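Local coordinates for ricin B lectin (Clostridium thermocellum, PDB 3VSF), which is an exo-beta-1,3-galactanase of glycoside hydrolase family 43, cutting beta-1,3-galactan from chain ends and carrying a ricin-type lectin module, at residues P237-R242 against Y246-S251; S282-S287 against Y303-D308. One frame throughout, in Å; residues are numbered along the deposited sequence.

Contact 1. Residues P237-R242 against Y246-S251; sequences PCLIKR and YYLITS
K241 pairs with Y246 next to the turn of an antiparallel beta hairpin, whose strands 237-241 and 246-251 are the first two of a four-stranded blade in the five-bladed propeller of family 43. The short axes run 4.5 Å apart at 167°, with 237-241 as an edge strand of the sheet.

Four backbone bonds hold the pair together. C238 and I249 exchange N-H and carbonyl in both directions, and so do I240 and Y247; the Y247 N to I240 O bond, 2.8 Å, is nearly straight at 170°. L239 and L248 face each other between them as a non-hydrogen-bonded pair.

The apolar groups sort onto two faces, each turned to a neighbouring sheet. C238, I240, Y247 and I249 lie on one, where I240 CG1 meets Y247 CB at 3.7 Å and I240 and I249 also pack on I292. On the other, L239 and L248 reach L211 and L209, while P237 CB lies 4.0 Å from L248 CD1.

Y247 sets the edge of its ring beside the end of the first strand. The backbone N of R242 lies in the ring plane at its edge, and R242 CB approaches CE2 obliquely at 3.6 Å. The tyrosine hydroxyl hydrogen-bonds to D333 O, and the ring packs edge-to-face with that of F330.

Polar chemistry gathers on the K241 side chain. Fully extended, with CG anti to the backbone N (chi1 -176°), it runs alongside the Y246 ring in the same direction, CD 3.4 Å from CE2. D192 and T193 add weak interactions around the lysine's ammonium group, whose NZ donates to Y246 OH at 3.2 Å.

Contact 2. Residues S282-S287 against Y303-D308; sequences STTYRS and YLYMGD
Y305 and S287 form a buried side-chain hydrogen bond between a loop and a strand. The loop 282-287 leads from the fourth blade of the propeller into the fifth, and 303-308 lies on the second strand of that fifth blade.

Y305 reaches across with CG anti to the backbone N (chi1 160°), and its OH donates to S287 OG at 3.0 Å. The serine oxygen stands at the ring edge, near its plane, and passes its own hydrogen back into the loop, to T284 O at 2.8 Å. Over the tyrosine hydroxyl comes the methyl of T284, CG2 lying obliquely to the ring and 3.5 Å from OH. The other branch of T284, OG1, bonds instead to N259 O.

Further along, the backbones draw close: S287 CA makes a CH...O contact with D308 O at 3.3 Å, while D308 CB points away from the loop.

T284, Y285 and R286 all take left-handed backbone angles, and T283 OG1 accepts from R286 N in an ST motif. R309 binds the carbonyls of Y285 and R286, and Y285 touches N440, a beta-D-galactose-binding residue of the lectin module.

S287 OG is therefore both acceptor and donor in a short chain of hydrogen bonds, Y305 OH to S287 OG to T284 O, which satisfies the buried serine hydroxyl and ties the tight loop to the strand.

Overall arrangement
From the N terminus, contact 1 comes first: its strands are separated by the four residues 242-245, so it closes a local hairpin at the start of the fourth blade. The chain then completes that blade and enters the loop 282-287. Contact 2 closes over the fifteen residues that follow, which hold the whole of strand 288-296, the turn after it and the start of strand 301-309. The two are in series, neither nested nor crossed, with centres about 13 Å apart. They nevertheless touch: Y303 OH, at the start of 303-308, probably hydrogen-bonds to K241 O, joining the end of the first hairpin strand to the fifth blade, while contact 2 secures the interblade loop.

Contact 1. Residues P237-R242 against Y246-S251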
loop_
_atom_site.group_PDB
_atom_site.type_symbol
_atom_site.label_atom_id
_atom_site.label_comp_id
_atom_site.label_asym_id
_atom_site.label_seq_id
_atom_site.Cartn_x
_atom_site.Cartn_y
_atom_site.Cartn_z
ATOM N N PRO A 237 -10.590 5.015 -4.064
ATOM C CA PRO A 237 -9.880 4.815 -5.331
ATOM C C PRO A 237 -8.576 5.602 -5.409
ATOM O O PRO A 237 -8.486 6.711 -4.883
ATOM C CB PRO A 237 -10.875 5.342 -6.366
ATOM C CG PRO A 237 -11.642 6.383 -5.637
ATOM C CD PRO A 237 -11.769 5.885 -4.223
ATOM N N CYS A 238 -7.577 5.016 -6.061
ATOM C CA CYS A 238 -6.304 5.684 -6.301
ATOM C C CYS A 238 -5.936 5.546 -7.772
ATOM O O CYS A 238 -5.798 4.433 -8.281
ATOM C CB CYS A 238 -5.202 5.080 -5.428
ATOM S SG CYS A 238 -5.481 5.225 -3.647
ATOM N N LEU A 239 -5.784 6.673 -8.456
ATOM C CA LEU A 239 -5.489 6.657 -9.883
ATOM C C LEU A 239 -4.036 7.024 -10.165
ATOM O O LEU A 239 -3.573 8.098 -9.781
ATOM C CB LEU A 239 -6.428 7.601 -10.636
ATOM C CG LEU A 239 -6.326 7.573 -12.161
ATOM C CD1 LEU A 239 -6.479 6.152 -12.681
ATOM C CD2 LEU A 239 -7.364 8.491 -12.787
ATOM N N ILE A 240 -3.322 6.123 -10.835
ATOM C CA ILE A 240 -1.922 6.347 -11.178
ATOM C C ILE A 240 -1.608 5.867 -12.592
ATOM O O ILE A 240 -2.429 5.211 -13.232
ATOM C CB ILE A 240 -0.974 5.640 -10.189
ATOM C CG1 ILE A 240 -1.159 4.123 -10.264
ATOM C CG2 ILE A 240 -1.202 6.140 -8.771
ATOM C CD1 ILE A 240 -0.274 3.353 -9.307
ATOM N N LYS A 241 -0.412 6.197 -13.069
ATOM C CA LYS A 241 0.028 5.798 -14.401
ATOM C C LYS A 241 1.514 5.457 -14.375
ATOM O O LYS A 241 2.280 6.058 -13.623
ATOM C CB LYS A 241 -0.241 6.921 -15.406
ATOM C CG LYS A 241 0.090 6.573 -16.848
ATOM C CD LYS A 241 -0.238 7.732 -17.777
ATOM C CE LYS A 241 -0.018 7.360 -19.235
ATOM N NZ LYS A 241 -0.393 8.473 -20.153
ATOM N N ARG A 242 1.922 4.491 -15.192
ATOM C CA ARG A 242 3.320 4.073 -15.221
ATOM C C ARG A 242 3.925 4.150 -16.622
ATOM O O ARG A 242 4.662 5.085 -16.934
ATOM C CB ARG A 242 3.474 2.660 -14.650
ATOM C CG ARG A 242 4.892 2.328 -14.211
ATOM C CD ARG A 242 4.991 0.913 -13.664
ATOM N NE ARG A 242 5.871 0.078 -14.478
ATOM C CZ ARG A 242 7.177 -0.058 -14.267
ATOM N NH1 ARG A 242 7.760 0.583 -13.263
ATOM N NH2 ARG A 242 7.901 -0.839 -15.058
ATOM N N TYR A 246 -2.661 2.860 -17.147
ATOM C CA TYR A 246 -3.338 3.450 -16.003
ATOM C C TYR A 246 -3.698 2.361 -15.000
ATOM O O TYR A 246 -4.094 1.260 -15.383
ATOM C CB TYR A 246 -4.597 4.200 -16.442
ATOM C CG TYR A 246 -4.339 5.330 -17.415
ATOM C CD1 TYR A 246 -4.560 5.164 -18.777
ATOM C CD2 TYR A 246 -3.876 6.561 -16.973
ATOM C CE1 TYR A 246 -4.327 6.193 -19.670
ATOM C CE2 TYR A 246 -3.640 7.597 -17.859
ATOM C CZ TYR A 246 -3.867 7.407 -19.206
ATOM O OH TYR A 246 -3.632 8.435 -20.092
ATOM N N TYR A 247 -3.553 2.667 -13.715
ATOM C CA TYR A 247 -3.843 1.697 -12.666
ATOM C C TYR A 247 -4.789 2.280 -11.622
ATOM O O TYR A 247 -4.582 3.391 -11.135
ATOM C CB TYR A 247 -2.549 1.223 -12.003
ATOM C CG TYR A 247 -1.553 0.632 -12.974
ATOM C CD1 TYR A 247 -1.566 -0.722 -13.277
ATOM C CD2 TYR A 247 -0.599 1.431 -13.591
ATOM C CE1 TYR A 247 -0.656 -1.265 -14.165
ATOM C CE2 TYR A 247 0.314 0.899 -14.479
ATOM C CZ TYR A 247 0.281 -0.449 -14.763
ATOM O OH TYR A 247 1.190 -0.982 -15.648
ATOM N N LEU A 248 -5.826 1.523 -11.283
ATOM C CA LEU A 248 -6.821 1.981 -10.323
ATOM C C LEU A 248 -6.891 1.067 -9.104
ATOM O O LEU A 248 -7.521 0.010 -9.141
ATOM C CB LEU A 248 -8.197 2.084 -10.987
ATOM C CG LEU A 248 -9.331 2.652 -10.130
ATOM C CD1 LEU A 248 -8.956 4.022 -9.588
ATOM C CD2 LEU A 248 -10.622 2.723 -10.928
ATOM N N ILE A 249 -6.237 1.483 -8.024
ATOM C CA ILE A 249 -6.275 0.742 -6.769
ATOM C C ILE A 249 -7.498 1.148 -5.954
ATOM O O ILE A 249 -7.665 2.316 -5.610
ATOM C CB ILE A 249 -5.006 0.977 -5.927
ATOM C CG1 ILE A 249 -3.814 0.224 -6.524
ATOM C CG2 ILE A 249 -5.232 0.531 -4.493
ATOM C CD1 ILE A 249 -3.342 0.759 -7.860
ATOM N N THR A 250 -8.352 0.177 -5.649
ATOM C CA THR A 250 -9.577 0.448 -4.908
ATOM C C THR A 250 -9.679 -0.418 -3.660
ATOM O O THR A 250 -8.870 -1.320 -3.451
ATOM C CB THR A 250 -10.823 0.204 -5.778
ATOM O OG1 THR A 250 -10.865 -1.172 -6.178
ATOM C CG2 THR A 250 -10.789 1.087 -7.016
ATOM N N SER A 251 -10.680 -0.135 -2.834
ATOM C CA SER A 251 -10.957 -0.947 -1.657
ATOM C C SER A 251 -12.408 -1.403 -1.689
ATOM O O SER A 251 -13.140 -1.107 -2.633
ATOM C CB SER A 251 -10.689 -0.155 -0.376
ATOM O OG SER A 251 -11.679 0.838 -0.172
#

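Contact 2. Residues S282-S287 against Y303-D308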
loop_
_atom_site.group_PDB
_atom_site.type_symbol
_atom_site.label_atom_id
_atom_site.label_comp_id
_atom_site.label_asym_id
_atom_site.label_seq_id
_atom_site.Cartn_x
_atom_site.Cartn_y
_atom_site.Cartn_z
ATOM N N SER A 282 -6.300 -10.224 2.743
ATOM C CA SER A 282 -7.747 -10.075 2.854
ATOM C C SER A 282 -8.151 -8.792 3.576
ATOM O O SER A 282 -9.315 -8.394 3.539
ATOM C CB SER A 282 -8.360 -11.283 3.566
ATOM O OG SER A 282 -7.994 -11.307 4.935
ATOM N N THR A 283 -7.192 -8.150 4.235
ATOM C CA THR A 283 -7.472 -6.929 4.983
ATOM C C THR A 283 -6.541 -5.793 4.575
ATOM O O THR A 283 -6.423 -4.793 5.284
ATOM C CB THR A 283 -7.340 -7.155 6.500
ATOM O OG1 THR A 283 -5.978 -7.468 6.821
ATOM C CG2 THR A 283 -8.239 -8.294 6.951
ATOM N N THR A 284 -5.888 -5.952 3.429
ATOM C CA THR A 284 -4.892 -4.990 2.970
ATOM C C THR A 284 -3.941 -4.639 4.111
ATOM O O THR A 284 -3.530 -3.488 4.264
ATOM C CB THR A 284 -5.544 -3.706 2.420
ATOM O OG1 THR A 284 -6.650 -4.051 1.577
ATOM C CG2 THR A 284 -4.536 -2.893 1.616
ATOM N N TYR A 285 -3.608 -5.642 4.918
ATOM C CA TYR A 285 -2.687 -5.469 6.035
ATOM C C TYR A 285 -3.255 -4.503 7.070
ATOM O O TYR A 285 -2.554 -3.616 7.560
ATOM C CB TYR A 285 -1.327 -4.985 5.530
ATOM C CG TYR A 285 -0.795 -5.812 4.381
ATOM C CD1 TYR A 285 -0.981 -7.186 4.347
ATOM C CD2 TYR A 285 -0.127 -5.216 3.322
ATOM C CE1 TYR A 285 -0.505 -7.947 3.297
ATOM C CE2 TYR A 285 0.355 -5.968 2.267
ATOM C CZ TYR A 285 0.163 -7.333 2.261
ATOM O OH TYR A 285 0.638 -8.087 1.212
ATOM N N ARG A 286 -4.530 -4.689 7.397
ATOM C CA ARG A 286 -5.226 -3.834 8.354
ATOM C C ARG A 286 -5.115 -2.356 7.995
ATOM O O ARG A 286 -4.710 -1.537 8.820
ATOM C CB ARG A 286 -4.716 -4.072 9.777
ATOM C CG ARG A 286 -5.098 -5.423 10.355
ATOM C CD ARG A 286 -5.172 -5.368 11.873
ATOM N NE ARG A 286 -3.872 -5.108 12.486
ATOM C CZ ARG A 286 -3.712 -4.591 13.700
ATOM N NH1 ARG A 286 -4.771 -4.266 14.429
ATOM N NH2 ARG A 286 -2.493 -4.391 14.183
ATOM N N SER A 287 -5.476 -2.020 6.761
ATOM C CA SER A 287 -5.453 -0.634 6.316
ATOM C C SER A 287 -6.380 -0.421 5.127
ATOM O O SER A 287 -6.888 -1.377 4.540
ATOM C CB SER A 287 -4.031 -0.215 5.937
ATOM O OG SER A 287 -3.690 -0.692 4.647
ATOM N N TYR A 303 7.137 3.363 -6.550
ATOM C CA TYR A 303 5.806 3.845 -6.200
ATOM C C TYR A 303 5.461 3.565 -4.741
ATOM O O TYR A 303 5.509 2.423 -4.289
ATOM C CB TYR A 303 4.758 3.234 -7.133
ATOM C CG TYR A 303 4.856 3.734 -8.557
ATOM C CD1 TYR A 303 3.923 4.628 -9.066
ATOM C CD2 TYR A 303 5.891 3.325 -9.389
ATOM C CE1 TYR A 303 4.012 5.091 -10.365
ATOM C CE2 TYR A 303 5.987 3.783 -10.688
ATOM C CZ TYR A 303 5.045 4.667 -11.172
ATOM O OH TYR A 303 5.138 5.125 -12.465
ATOM N N LEU A 304 5.114 4.619 -4.008
ATOM C CA LEU A 304 4.787 4.499 -2.591
ATOM C C LEU A 304 3.286 4.366 -2.359
ATOM O O LEU A 304 2.489 5.113 -2.923
ATOM C CB LEU A 304 5.326 5.700 -1.813
ATOM C CG LEU A 304 4.887 5.808 -0.351
ATOM C CD1 LEU A 304 5.319 4.580 0.437
ATOM C CD2 LEU A 304 5.436 7.075 0.286
ATOM N N TYR A 305 2.912 3.407 -1.520
ATOM C CA TYR A 305 1.518 3.200 -1.154
ATOM C C TYR A 305 1.226 3.793 0.219
ATOM O O TYR A 305 1.971 3.568 1.174
ATOM C CB TYR A 305 1.179 1.707 -1.157
ATOM C CG TYR A 305 -0.056 1.357 -0.357
ATOM C CD1 TYR A 305 -1.304 1.291 -0.961
ATOM C CD2 TYR A 305 0.027 1.091 1.004
ATOM C CE1 TYR A 305 -2.435 0.970 -0.232
ATOM C CE2 TYR A 305 -1.096 0.772 1.741
ATOM C CZ TYR A 305 -2.325 0.713 1.118
ATOM O OH TYR A 305 -3.444 0.393 1.850
ATOM N N MET A 306 0.137 4.549 0.313
ATOM C CA MET A 306 -0.289 5.119 1.584
ATOM C C MET A 306 -1.636 4.550 1.993
ATOM O O MET A 306 -2.535 4.402 1.166
ATOM C CB MET A 306 -0.387 6.638 1.488
ATOM C CG MET A 306 0.892 7.307 1.052
ATOM S SD MET A 306 0.707 9.091 0.923
ATOM C CE MET A 306 2.277 9.505 0.183
ATOM N N GLY A 307 -1.773 4.235 3.274
ATOM C CA GLY A 307 -3.013 3.692 3.787
ATOM C C GLY A 307 -3.356 4.243 5.155
ATOM O O GLY A 307 -2.556 4.943 5.774
ATOM N N ASP A 308 -4.556 3.924 5.624
ATOM C CA ASP A 308 -4.993 4.348 6.946
ATOM C C ASP A 308 -5.485 3.162 7.762
ATOM O O ASP A 308 -6.358 2.412 7.326
ATOM C CB ASP A 308 -6.097 5.405 6.843
ATOM C CG ASP A 308 -5.564 6.774 6.465
ATOM O OD1 ASP A 308 -5.076 7.490 7.366
ATOM O OD2 ASP A 308 -5.637 7.137 5.273
#